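Local coordinates for protein pectate lyase (Cellvibrio cellulosa, PDB 1GXO) that cleaves pectate (polygalacturonic acid) by anti-beta-elimination, this chain being the catalytic module of a longer enzyme, caught here with trigalacturonate and calcium, at residues N108-T113 with V171-D176; L116-P121 with T131-G136; A208-S213 with Y278-L283. The protein carries 1 engineered substitution. All blocks are in the same frame, centred on the assembly; numbering follows the deposited sequence.

In the fold
From the N terminus, interaction 1 comes first. It joins the end of helix 93-109 to helix 161-181 and closes a loop of 57 residues. Interaction 2 is nested inside that loop. It ties the chain around strand 119-120 to the calcium-binding turn ahead of helix 136-148. The two touch: S109 O lies 3.2 Å from P117 CD, and Q110 CB packs on L116 CD2. Interaction 3 follows in series and closes a later loop of 64 residues on the sugar-binding side. Its centre is about 17 Å from that of interaction 2, and N133 of interaction 2 packs against its E210. Interactions 1 and 3 do not touch.

Interaction 1. Residues N108-T113 with V171-D176; sequences NSQYST and VTKGTD
Q110 NE2 is held by two carbonyl oxygens, G114 O and A170 O, and lies 3.6 Å from G174 N. A170 belongs to the same helix as G174, so the amide links the loop to helix 161-181. The Q110 side chain is stretched out, with CG anti to the backbone N (chi1 -168°), and this carries the amide across to the helix. G174 has no side chain there, and its backbone can sit directly beside the amide. K173 crosses the other end of the amide, at OE1. Its chain bends at chi3, and K173 CE comes 3.8 Å from Q110 OE1 and 4.0 Å from S112 O. Y111 O is a little farther from the same carbon. These oxygens lie round CE, and their partial charges may weakly favour the ammonium group beyond it.

Further along, T113 O lies 3.5 Å from K173 O. Water 1 bridges the segments here, donating to T113 O at 2.7 Å and to D176 OD2 at 2.8 Å. T113 OG1 is bonded to A198 O. Within the helix, T175 OG1 and T175 N reach V171 O from opposite faces of its plane, the hydroxyl at 2.9 Å. The contact lies near the surface and joins the end of one helix to the flank of another, in keeping with the helix-rich, toroidal (alpha/alpha) fold of family 10 lyases.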
loop_
_atom_site.group_PDB
_atom_site.type_symbol
_atom_site.label_atom_id
_atom_site.label_comp_id
_atom_site.label_asym_id
_atom_site.label_seq_id
_atom_site.Cartn_x
_atom_site.Cartn_y
_atom_site.Cartn_z
ATOM N N ASN A 108 5.858 15.689 -5.511
ATOM C CA ASN A 108 5.250 16.325 -6.688
ATOM C C ASN A 108 3.923 15.639 -7.085
ATOM O O ASN A 108 2.974 16.303 -7.486
ATOM C CB ASN A 108 6.220 16.298 -7.888
ATOM C CG ASN A 108 7.377 17.289 -7.743
ATOM O OD1 ASN A 108 7.271 18.288 -7.036
ATOM N ND2 ASN A 108 8.499 17.001 -8.432
ATOM N N SER A 109 3.870 14.308 -6.984
ATOM C CA SER A 109 2.685 13.540 -7.407
ATOM C C SER A 109 1.470 13.876 -6.525
ATOM O O SER A 109 0.344 13.680 -6.939
ATOM C CB SER A 109 2.960 12.039 -7.375
ATOM O OG SER A 109 2.792 11.529 -6.066
ATOM N N GLN A 110 1.718 14.377 -5.315
ATOM C CA GLN A 110 0.669 14.576 -4.303
ATOM C C GLN A 110 -0.332 15.702 -4.617
ATOM O O GLN A 110 0.049 16.840 -4.883
ATOM C CB GLN A 110 1.280 14.732 -2.893
ATOM C CG GLN A 110 0.255 14.653 -1.754
ATOM C CD GLN A 110 0.885 14.652 -0.378
ATOM O OE1 GLN A 110 1.699 15.517 -0.067
ATOM N NE2 GLN A 110 0.508 13.679 0.456
ATOM N N TYR A 111 -1.620 15.360 -4.586
ATOM C CA TYR A 111 -2.695 16.347 -4.741
ATOM C C TYR A 111 -2.754 17.239 -3.512
ATOM O O TYR A 111 -2.225 16.883 -2.450
ATOM C CB TYR A 111 -4.046 15.656 -4.859
ATOM C CG TYR A 111 -4.307 14.859 -6.112
ATOM C CD1 TYR A 111 -5.043 15.402 -7.168
ATOM C CD2 TYR A 111 -3.903 13.528 -6.210
ATOM C CE1 TYR A 111 -5.337 14.653 -8.315
ATOM C CE2 TYR A 111 -4.192 12.774 -7.345
ATOM C CZ TYR A 111 -4.907 13.345 -8.400
ATOM O OH TYR A 111 -5.204 12.582 -9.523
ATOM N N SER A 112 -3.430 18.374 -3.648
ATOM C CA SER A 112 -3.612 19.313 -2.543
ATOM C C SER A 112 -4.301 18.650 -1.334
ATOM O O SER A 112 -4.086 19.048 -0.179
ATOM C CB SER A 112 -4.438 20.514 -3.012
ATOM O OG SER A 112 -5.755 20.117 -3.382
ATOM N N THR A 113 -5.118 17.634 -1.619
ATOM C CA THR A 113 -5.830 16.896 -0.580
ATOM C C THR A 113 -4.956 15.880 0.162
ATOM O O THR A 113 -5.392 15.322 1.167
ATOM C CB THR A 113 -7.030 16.135 -1.169
ATOM O OG1 THR A 113 -6.551 15.148 -2.090
ATOM C CG2 THR A 113 -7.927 17.031 -2.022
ATOM N N VAL A 171 3.418 13.945 4.650
ATOM C CA VAL A 171 2.886 12.868 5.484
ATOM C C VAL A 171 1.628 13.332 6.193
ATOM O O VAL A 171 0.642 12.592 6.279
ATOM C CB VAL A 171 3.946 12.354 6.477
ATOM C CG1 VAL A 171 3.351 11.361 7.468
ATOM C CG2 VAL A 171 5.101 11.723 5.708
ATOM N N THR A 172 1.654 14.573 6.668
ATOM C CA THR A 172 0.514 15.175 7.343
ATOM C C THR A 172 -0.696 15.237 6.422
ATOM O O THR A 172 -1.792 14.828 6.800
ATOM C CB THR A 172 0.892 16.569 7.829
ATOM O OG1 THR A 172 1.922 16.434 8.820
ATOM C CG2 THR A 172 -0.262 17.198 8.603
ATOM N N LYS A 173 -0.481 15.726 5.205
ATOM C CA LYS A 173 -1.568 15.814 4.236
ATOM C C LYS A 173 -2.097 14.425 3.877
ATOM O O LYS A 173 -3.318 14.231 3.811
ATOM C CB LYS A 173 -1.166 16.637 3.001
ATOM C CG LYS A 173 -0.351 17.896 3.348
ATOM C CD LYS A 173 -0.452 19.044 2.360
ATOM C CE LYS A 173 -0.251 18.593 0.910
ATOM N NZ LYS A 173 0.332 19.689 0.065
ATOM N N GLY A 174 -1.194 13.460 3.658
ATOM C CA GLY A 174 -1.609 12.086 3.398
ATOM C C GLY A 174 -2.372 11.446 4.559
ATOM O O GLY A 174 -3.312 10.663 4.369
ATOM N N THR A 175 -1.989 11.795 5.778
ATOM C CA THR A 175 -2.667 11.286 6.963
ATOM C C THR A 175 -4.091 11.859 6.948
ATOM O O THR A 175 -5.065 11.157 7.224
ATOM C CB THR A 175 -1.899 11.735 8.219
ATOM O OG1 THR A 175 -0.682 10.988 8.324
ATOM C CG2 THR A 175 -2.659 11.392 9.502
ATOM N N ASP A 176 -4.183 13.146 6.622
ATOM C CA ASP A 176 -5.453 13.853 6.578
ATOM C C ASP A 176 -6.358 13.239 5.530
ATOM O O ASP A 176 -7.562 13.122 5.730
ATOM C CB ASP A 176 -5.234 15.326 6.249
ATOM C CG ASP A 176 -6.520 16.124 6.312
ATOM O OD1 ASP A 176 -7.046 16.301 7.434
ATOM O OD2 ASP A 176 -7.091 16.593 5.302
HETATM O O HOH W 1 -7.519 15.505 2.803
#

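Interaction 2. Residues L116-P121 with T131-G136; sequences LPQFYP and TFNDNG. With CA (calcium ion), chain C.
This contact lies at the base of the calcium-site loop: L116 and Q118 lie against T131, which leads from strand 130-131 into the turn that binds the metal. One backbone bond joins the segments. T131 N donates to L116 O at 2.9 Å, with an N-H...O angle of 158°, and the donor lies nearly in line with the C=O bond.

The side chains of Q118 and T131 meet just beyond it. T131 OG1 sits anti to the carbonyl carbon (chi1 -61°), which leaves CG2 anti to the backbone N and turned to Q118. T131 CG2 crosses the aliphatic part of Q118 at a slant, 3.8 Å from Q118 CB. T131 OG1 is 3.4 Å from Q118 CB, but its hydrogen bond is to H129 O. The extended Q118 chain lays its whole length over the methyl, and Q118 NE2 is still 4.0 Å from T131 CG2. Q118 OE1 is bonded to S127 OG and sits in the plane of the F119 ring, at its edge.

After T131 the chain turns sharply. D134 and N135 both have positive phi, and G136 N is bonded to N133 O as helix 136-148 begins. E218 fixes this turn: its carboxylate takes the backbone N-H groups of D134 and N135, and N133 ND2 as well. D134 OD1 binds calcium at 2.8 Å, while D134 OD2 accepts from N73 N, a residue of the glycan pocket. Waters 2 and 3 are also ligands of the metal.

N133 is thus a second-shell residue. Its ND2 donates to water 2 at 3.0 Å, and that water binds calcium at 2.5 Å. The amide, itself held by E218, would help to orient this calcium ligand, and the metal would draw electron density from the water.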
loop_
_atom_site.group_PDB
_atom_site.type_symbol
_atom_site.label_atom_id
_atom_site.label_comp_id
_atom_site.label_asym_id
_atom_site.label_seq_id
_atom_site.Cartn_x
_atom_site.Cartn_y
_atom_site.Cartn_z
ATOM N N LEU A 116 -2.262 10.357 -3.139
ATOM C CA LEU A 116 -1.232 9.928 -4.071
ATOM C C LEU A 116 -1.800 9.072 -5.184
ATOM O O LEU A 116 -2.451 8.055 -4.930
ATOM C CB LEU A 116 -0.114 9.188 -3.338
ATOM C CG LEU A 116 0.595 9.866 -2.163
ATOM C CD1 LEU A 116 1.735 8.987 -1.681
ATOM C CD2 LEU A 116 1.158 11.224 -2.545
ATOM N N PRO A 117 -1.525 9.481 -6.430
ATOM C CA PRO A 117 -1.992 8.775 -7.618
ATOM C C PRO A 117 -1.105 7.571 -7.846
ATOM O O PRO A 117 -0.017 7.499 -7.281
ATOM C CB PRO A 117 -1.794 9.799 -8.741
ATOM C CG PRO A 117 -0.624 10.681 -8.284
ATOM C CD PRO A 117 -0.717 10.668 -6.779
ATOM N N GLN A 118 -1.577 6.623 -8.657
ATOM C CA GLN A 118 -0.801 5.433 -8.991
ATOM C C GLN A 118 0.255 5.741 -10.049
ATOM O O GLN A 118 1.347 5.171 -10.012
ATOM C CB GLN A 118 -1.716 4.294 -9.483
ATOM C CG GLN A 118 -1.070 2.902 -9.547
ATOM C CD GLN A 118 -2.003 1.873 -10.164
ATOM O OE1 GLN A 118 -2.579 2.116 -11.229
ATOM N NE2 GLN A 118 -2.145 0.713 -9.513
ATOM N N PHE A 119 -0.099 6.569 -11.031
ATOM C CA PHE A 119 0.859 7.003 -12.041
ATOM C C PHE A 119 0.970 8.526 -12.037
ATOM O O PHE A 119 -0.029 9.231 -11.845
ATOM C CB PHE A 119 0.455 6.548 -13.447
ATOM C CG PHE A 119 0.792 5.113 -13.763
ATOM C CD1 PHE A 119 0.039 4.066 -13.224
ATOM C CD2 PHE A 119 1.840 4.807 -14.615
ATOM C CE1 PHE A 119 0.325 2.735 -13.522
ATOM C CE2 PHE A 119 2.143 3.461 -14.922
ATOM C CZ PHE A 119 1.369 2.425 -14.367
ATOM N N TYR A 120 2.178 9.024 -12.279
ATOM C CA TYR A 120 2.435 10.462 -12.321
ATOM C C TYR A 120 3.638 10.744 -13.210
ATOM O O TYR A 120 4.662 10.069 -13.063
ATOM C CB TYR A 120 2.698 10.979 -10.907
ATOM C CG TYR A 120 2.900 12.465 -10.896
ATOM C CD1 TYR A 120 4.181 13.004 -10.819
ATOM C CD2 TYR A 120 1.810 13.339 -11.019
ATOM C CE1 TYR A 120 4.374 14.371 -10.847
ATOM C CE2 TYR A 120 2.001 14.713 -11.040
ATOM C CZ TYR A 120 3.289 15.210 -10.951
ATOM O OH TYR A 120 3.522 16.561 -10.971
ATOM N N PRO A 121 3.564 11.716 -14.132
ATOM C CA PRO A 121 2.361 12.508 -14.436
ATOM C C PRO A 121 1.106 11.699 -14.694
ATOM O O PRO A 121 1.161 10.573 -15.176
ATOM C CB PRO A 121 2.769 13.271 -15.706
ATOM C CG PRO A 121 4.261 13.478 -15.535
ATOM C CD PRO A 121 4.723 12.165 -14.936
ATOM N N THR A 131 -4.437 5.993 -4.550
ATOM C CA THR A 131 -4.254 4.551 -4.751
ATOM C C THR A 131 -3.632 3.797 -3.572
ATOM O O THR A 131 -2.408 3.748 -3.423
ATOM C CB THR A 131 -3.448 4.308 -6.032
ATOM O OG1 THR A 131 -4.173 4.841 -7.143
ATOM C CG2 THR A 131 -3.327 2.790 -6.331
ATOM N N PHE A 132 -4.481 3.201 -2.740
ATOM C CA PHE A 132 -3.982 2.290 -1.687
ATOM C C PHE A 132 -3.620 0.905 -2.210
ATOM O O PHE A 132 -2.879 0.172 -1.545
ATOM C CB PHE A 132 -4.987 2.166 -0.541
ATOM C CG PHE A 132 -5.351 3.481 0.084
ATOM C CD1 PHE A 132 -4.387 4.233 0.766
ATOM C CD2 PHE A 132 -6.646 3.984 -0.028
ATOM C CE1 PHE A 132 -4.705 5.450 1.339
ATOM C CE2 PHE A 132 -6.976 5.210 0.542
ATOM C CZ PHE A 132 -5.999 5.943 1.230
ATOM N N ASN A 133 -4.144 0.557 -3.390
ATOM C CA ASN A 133 -3.842 -0.721 -4.083
ATOM C C ASN A 133 -2.352 -1.047 -4.074
ATOM O O ASN A 133 -1.545 -0.185 -4.372
ATOM C CB ASN A 133 -4.333 -0.651 -5.533
ATOM C CG ASN A 133 -4.558 -2.023 -6.174
ATOM O OD1 ASN A 133 -4.614 -2.130 -7.398
ATOM N ND2 ASN A 133 -4.717 -3.051 -5.369
ATOM N N ASP A 134 -2.001 -2.286 -3.719
ATOM C CA ASP A 134 -0.599 -2.720 -3.570
ATOM C C ASP A 134 0.175 -1.928 -2.500
ATOM O O ASP A 134 1.400 -1.758 -2.591
ATOM C CB ASP A 134 0.157 -2.665 -4.909
ATOM C CG ASP A 134 -0.538 -3.473 -6.012
ATOM O OD1 ASP A 134 -1.224 -4.470 -5.679
ATOM O OD2 ASP A 134 -0.459 -3.186 -7.221
ATOM N N ASN A 135 -0.527 -1.471 -1.466
ATOM C CA ASN A 135 0.114 -0.681 -0.422
ATOM C C ASN A 135 0.798 0.563 -0.988
ATOM O O ASN A 135 1.635 1.168 -0.314
ATOM C CB ASN A 135 1.110 -1.516 0.400
ATOM C CG ASN A 135 0.449 -2.698 1.129
ATOM O OD1 ASN A 135 -0.615 -2.550 1.757
ATOM N ND2 ASN A 135 1.082 -3.875 1.053
ATOM N N GLY A 136 0.437 0.949 -2.214
ATOM C CA GLY A 136 0.935 2.173 -2.826
ATOM C C GLY A 136 0.975 3.367 -1.887
ATOM O O GLY A 136 2.043 3.735 -1.400
HETATM CA CA CA C . -1.684 -6.257 -7.793
HETATM O O HOH W 2 -3.853 -5.127 -7.317
HETATM O O HOH W 3 -0.125 -7.797 -7.292
#

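Interaction 3. Residues A208-S213 with Y278-L283; sequences AYELES and YRFYDL. With ADA (alpha-D-galactopyranuronic acid), chain B; ADA (alpha-D-galactopyranuronic acid), chain D.
S213 and L283 pack together where strands 214-215 and 280-281 form a small antiparallel sheet beside the glycan pocket. Backbone bonds join Y281 to L214 and R279 to G216.

Packing centres on F280 and L283. L283 CD2 rests 3.5 Å from S213 C, and L283 CD1 reaches E212 CB. The tip of the F280 ring points into the loop, where F280 CZ lies 3.9 Å from E210 CG and close to Y209 O. R279 CG covers one face of this ring, toward its rim. Polar oxygens also border the ring: S213 OG lies at its edge, in its plane, 3.3 Å from F280 CD2.

Hydrogen bonds order the loop. With OG between the backbone N and the carbonyl carbon, S213 turns back and donates to L211 O at 2.7 Å, tilted 35° from the carbonyl plane. Water 4 spans the segments: it accepts from L283 N and can donate to E212 O.

The acidic side chains of the loop find basic partners beyond the two segments. E210 OE1 forms a salt bridge with R207 NH2 and is also bonded to Y312 OH, and E212 pairs with K205.

Sugar contacts come from both segments. Y209 OH donates at 2.8 Å to O6A of the chain D galacturonate; that oxygen lies at the edge of the Y209 ring, in its plane. R279 meets the carboxylate of the chain B galacturonate edge-on. R279 NH1 donates to O6B of the chain B unit at 2.8 Å (164°), and R279 NH2 to its O6A at 2.8 Å (171°), a bidentate pair.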
loop_
_atom_site.group_PDB
_atom_site.type_symbol
_atom_site.label_atom_id
_atom_site.label_comp_id
_atom_site.label_asym_id
_atom_site.label_seq_id
_atom_site.Cartn_x
_atom_site.Cartn_y
_atom_site.Cartn_z
ATOM N N ALA A 208 -11.447 -3.677 -14.246
ATOM C CA ALA A 208 -12.845 -4.128 -14.366
ATOM C C ALA A 208 -13.359 -4.992 -13.220
ATOM O O ALA A 208 -14.536 -4.941 -12.866
ATOM C CB ALA A 208 -13.054 -4.854 -15.697
ATOM N N TYR A 209 -12.456 -5.776 -12.651
ATOM C CA TYR A 209 -12.775 -6.735 -11.608
ATOM C C TYR A 209 -12.428 -6.178 -10.222
ATOM O O TYR A 209 -12.365 -6.929 -9.251
ATOM C CB TYR A 209 -11.992 -8.021 -11.876
ATOM C CG TYR A 209 -10.545 -7.774 -12.258
ATOM C CD1 TYR A 209 -9.541 -7.682 -11.282
ATOM C CD2 TYR A 209 -10.169 -7.656 -13.606
ATOM C CE1 TYR A 209 -8.187 -7.458 -11.636
ATOM C CE2 TYR A 209 -8.841 -7.431 -13.967
ATOM C CZ TYR A 209 -7.862 -7.331 -12.985
ATOM O OH TYR A 209 -6.556 -7.127 -13.347
ATOM N N GLU A 210 -12.171 -4.863 -10.153
ATOM C CA GLU A 210 -11.865 -4.170 -8.893
ATOM C C GLU A 210 -12.937 -3.110 -8.643
ATOM O O GLU A 210 -12.812 -1.975 -9.107
ATOM C CB GLU A 210 -10.449 -3.551 -8.952
ATOM C CG GLU A 210 -9.327 -4.579 -8.795
ATOM C CD GLU A 210 -7.953 -4.078 -9.232
ATOM O OE1 GLU A 210 -6.938 -4.631 -8.728
ATOM O OE2 GLU A 210 -7.876 -3.144 -10.060
ATOM N N LEU A 211 -13.991 -3.486 -7.917
ATOM C CA LEU A 211 -15.134 -2.590 -7.725
ATOM C C LEU A 211 -15.067 -1.792 -6.415
ATOM O O LEU A 211 -14.197 -2.056 -5.577
ATOM C CB LEU A 211 -16.444 -3.383 -7.820
ATOM C CG LEU A 211 -16.547 -4.381 -8.991
ATOM C CD1 LEU A 211 -17.896 -5.085 -8.962
ATOM C CD2 LEU A 211 -16.371 -3.653 -10.327
ATOM N N GLU A 212 -15.948 -0.796 -6.269
ATOM C CA GLU A 212 -16.073 -0.016 -5.029
ATOM C C GLU A 212 -16.456 -0.978 -3.917
ATOM O O GLU A 212 -17.313 -1.843 -4.111
ATOM C CB GLU A 212 -17.132 1.089 -5.142
ATOM C CG GLU A 212 -17.071 1.919 -6.415
ATOM C CD GLU A 212 -17.884 1.318 -7.571
ATOM O OE1 GLU A 212 -18.470 2.095 -8.355
ATOM O OE2 GLU A 212 -17.939 0.078 -7.720
ATOM N N SER A 213 -15.816 -0.829 -2.763
ATOM C CA SER A 213 -15.823 -1.875 -1.753
ATOM C C SER A 213 -14.878 -1.481 -0.642
ATOM O O SER A 213 -14.040 -0.611 -0.824
ATOM C CB SER A 213 -15.271 -3.159 -2.395
ATOM O OG SER A 213 -14.011 -2.883 -2.988
ATOM N N TYR A 278 -12.094 -11.588 3.036
ATOM C CA TYR A 278 -12.337 -11.367 1.625
ATOM C C TYR A 278 -11.465 -10.239 1.131
ATOM O O TYR A 278 -11.079 -9.363 1.914
ATOM C CB TYR A 278 -13.822 -11.060 1.383
ATOM C CG TYR A 278 -14.718 -12.273 1.526
ATOM C CD1 TYR A 278 -14.980 -13.097 0.431
ATOM C CD2 TYR A 278 -15.321 -12.591 2.751
ATOM C CE1 TYR A 278 -15.824 -14.197 0.544
ATOM C CE2 TYR A 278 -16.169 -13.703 2.879
ATOM C CZ TYR A 278 -16.414 -14.499 1.767
ATOM O OH TYR A 278 -17.218 -15.632 1.852
ATOM N N ARG A 279 -11.130 -10.286 -0.158
ATOM C CA ARG A 279 -10.428 -9.202 -0.844
ATOM C C ARG A 279 -11.289 -7.940 -0.928
ATOM O O ARG A 279 -10.782 -6.830 -0.764
ATOM C CB ARG A 279 -10.013 -9.637 -2.273
ATOM C CG ARG A 279 -9.168 -8.604 -3.046
ATOM C CD ARG A 279 -7.798 -8.414 -2.463
ATOM N NE ARG A 279 -6.819 -7.660 -3.268
ATOM C CZ ARG A 279 -5.946 -8.215 -4.105
ATOM N NH1 ARG A 279 -5.953 -9.518 -4.314
ATOM N NH2 ARG A 279 -5.061 -7.468 -4.747
ATOM N N PHE A 280 -12.579 -8.129 -1.208
ATOM C CA PHE A 280 -13.535 -7.034 -1.407
ATOM C C PHE A 280 -14.793 -7.266 -0.563
ATOM O O PHE A 280 -15.400 -8.338 -0.640
ATOM C CB PHE A 280 -13.992 -6.958 -2.869
ATOM C CG PHE A 280 -12.870 -6.792 -3.868
ATOM C CD1 PHE A 280 -12.357 -7.901 -4.550
ATOM C CD2 PHE A 280 -12.356 -5.525 -4.152
ATOM C CE1 PHE A 280 -11.332 -7.764 -5.459
ATOM C CE2 PHE A 280 -11.322 -5.365 -5.074
ATOM C CZ PHE A 280 -10.809 -6.479 -5.744
ATOM N N TYR A 281 -15.178 -6.269 0.229
ATOM C CA TYR A 281 -16.401 -6.325 1.017
ATOM C C TYR A 281 -17.359 -5.249 0.533
ATOM O O TYR A 281 -16.939 -4.156 0.219
ATOM C CB TYR A 281 -16.103 -6.082 2.501
ATOM C CG TYR A 281 -15.406 -7.223 3.206
ATOM C CD1 TYR A 281 -14.022 -7.351 3.164
ATOM C CD2 TYR A 281 -16.137 -8.163 3.938
ATOM C CE1 TYR A 281 -13.376 -8.394 3.814
ATOM C CE2 TYR A 281 -15.496 -9.220 4.591
ATOM C CZ TYR A 281 -14.120 -9.317 4.528
ATOM O OH TYR A 281 -13.477 -10.340 5.163
ATOM N N ASP A 282 -18.660 -5.544 0.510
ATOM C CA ASP A 282 -19.678 -4.534 0.166
ATOM C C ASP A 282 -19.636 -3.358 1.137
ATOM O O ASP A 282 -19.654 -3.560 2.350
ATOM C CB ASP A 282 -21.095 -5.123 0.149
ATOM C CG ASP A 282 -22.138 -4.124 -0.350
ATOM O OD1 ASP A 282 -22.378 -4.076 -1.574
ATOM O OD2 ASP A 282 -22.788 -3.361 0.405
ATOM N N LEU A 283 -19.607 -2.144 0.590
ATOM C CA LEU A 283 -19.547 -0.910 1.373
ATOM C C LEU A 283 -20.633 -0.793 2.438
ATOM O O LEU A 283 -20.399 -0.269 3.532
ATOM C CB LEU A 283 -19.625 0.311 0.459
ATOM C CG LEU A 283 -18.438 0.574 -0.457
ATOM C CD1 LEU A 283 -18.761 1.720 -1.419
ATOM C CD2 LEU A 283 -17.212 0.885 0.365
HETATM C C1 ADA B . -1.070 -9.890 -9.815
HETATM C C2 ADA B . -0.397 -11.244 -9.504
HETATM C C3 ADA B . -1.466 -12.247 -8.993
HETATM C C4 ADA B . -2.188 -11.676 -7.762
HETATM C C5 ADA B . -2.788 -10.321 -8.185
HETATM C C6 ADA B . -3.546 -9.687 -7.012
HETATM O O2 ADA B . 0.284 -11.767 -10.632
HETATM O O3 ADA B . -0.947 -13.555 -8.779
HETATM O O4 ADA B . -1.196 -11.525 -6.750
HETATM O O5 ADA B . -1.750 -9.460 -8.658
HETATM O O6B ADA B . -4.360 -10.385 -6.405
HETATM O O6A ADA B . -3.339 -8.504 -6.737
HETATM C C1 ADA D . -2.857 -4.411 -15.379
HETATM C C2 ADA D . -1.455 -5.051 -15.375
HETATM C C3 ADA D . -1.298 -6.318 -16.240
HETATM C C4 ADA D . -2.516 -7.269 -16.236
HETATM C C5 ADA D . -3.774 -6.400 -16.485
HETATM C C6 ADA D . -4.990 -7.366 -16.423
HETATM O O1 ADA D . -3.011 -3.412 -16.370
HETATM O O2 ADA D . -0.497 -4.082 -15.766
HETATM O O3 ADA D . -0.154 -7.011 -15.789
HETATM O O4 ADA D . -2.748 -7.888 -14.951
HETATM O O5 ADA D . -3.890 -5.380 -15.498
HETATM O O6B ADA D . -4.838 -8.579 -16.640
HETATM O O6A ADA D . -6.102 -6.938 -16.151
HETATM O O HOH W 4 -19.559 -2.318 -2.511
#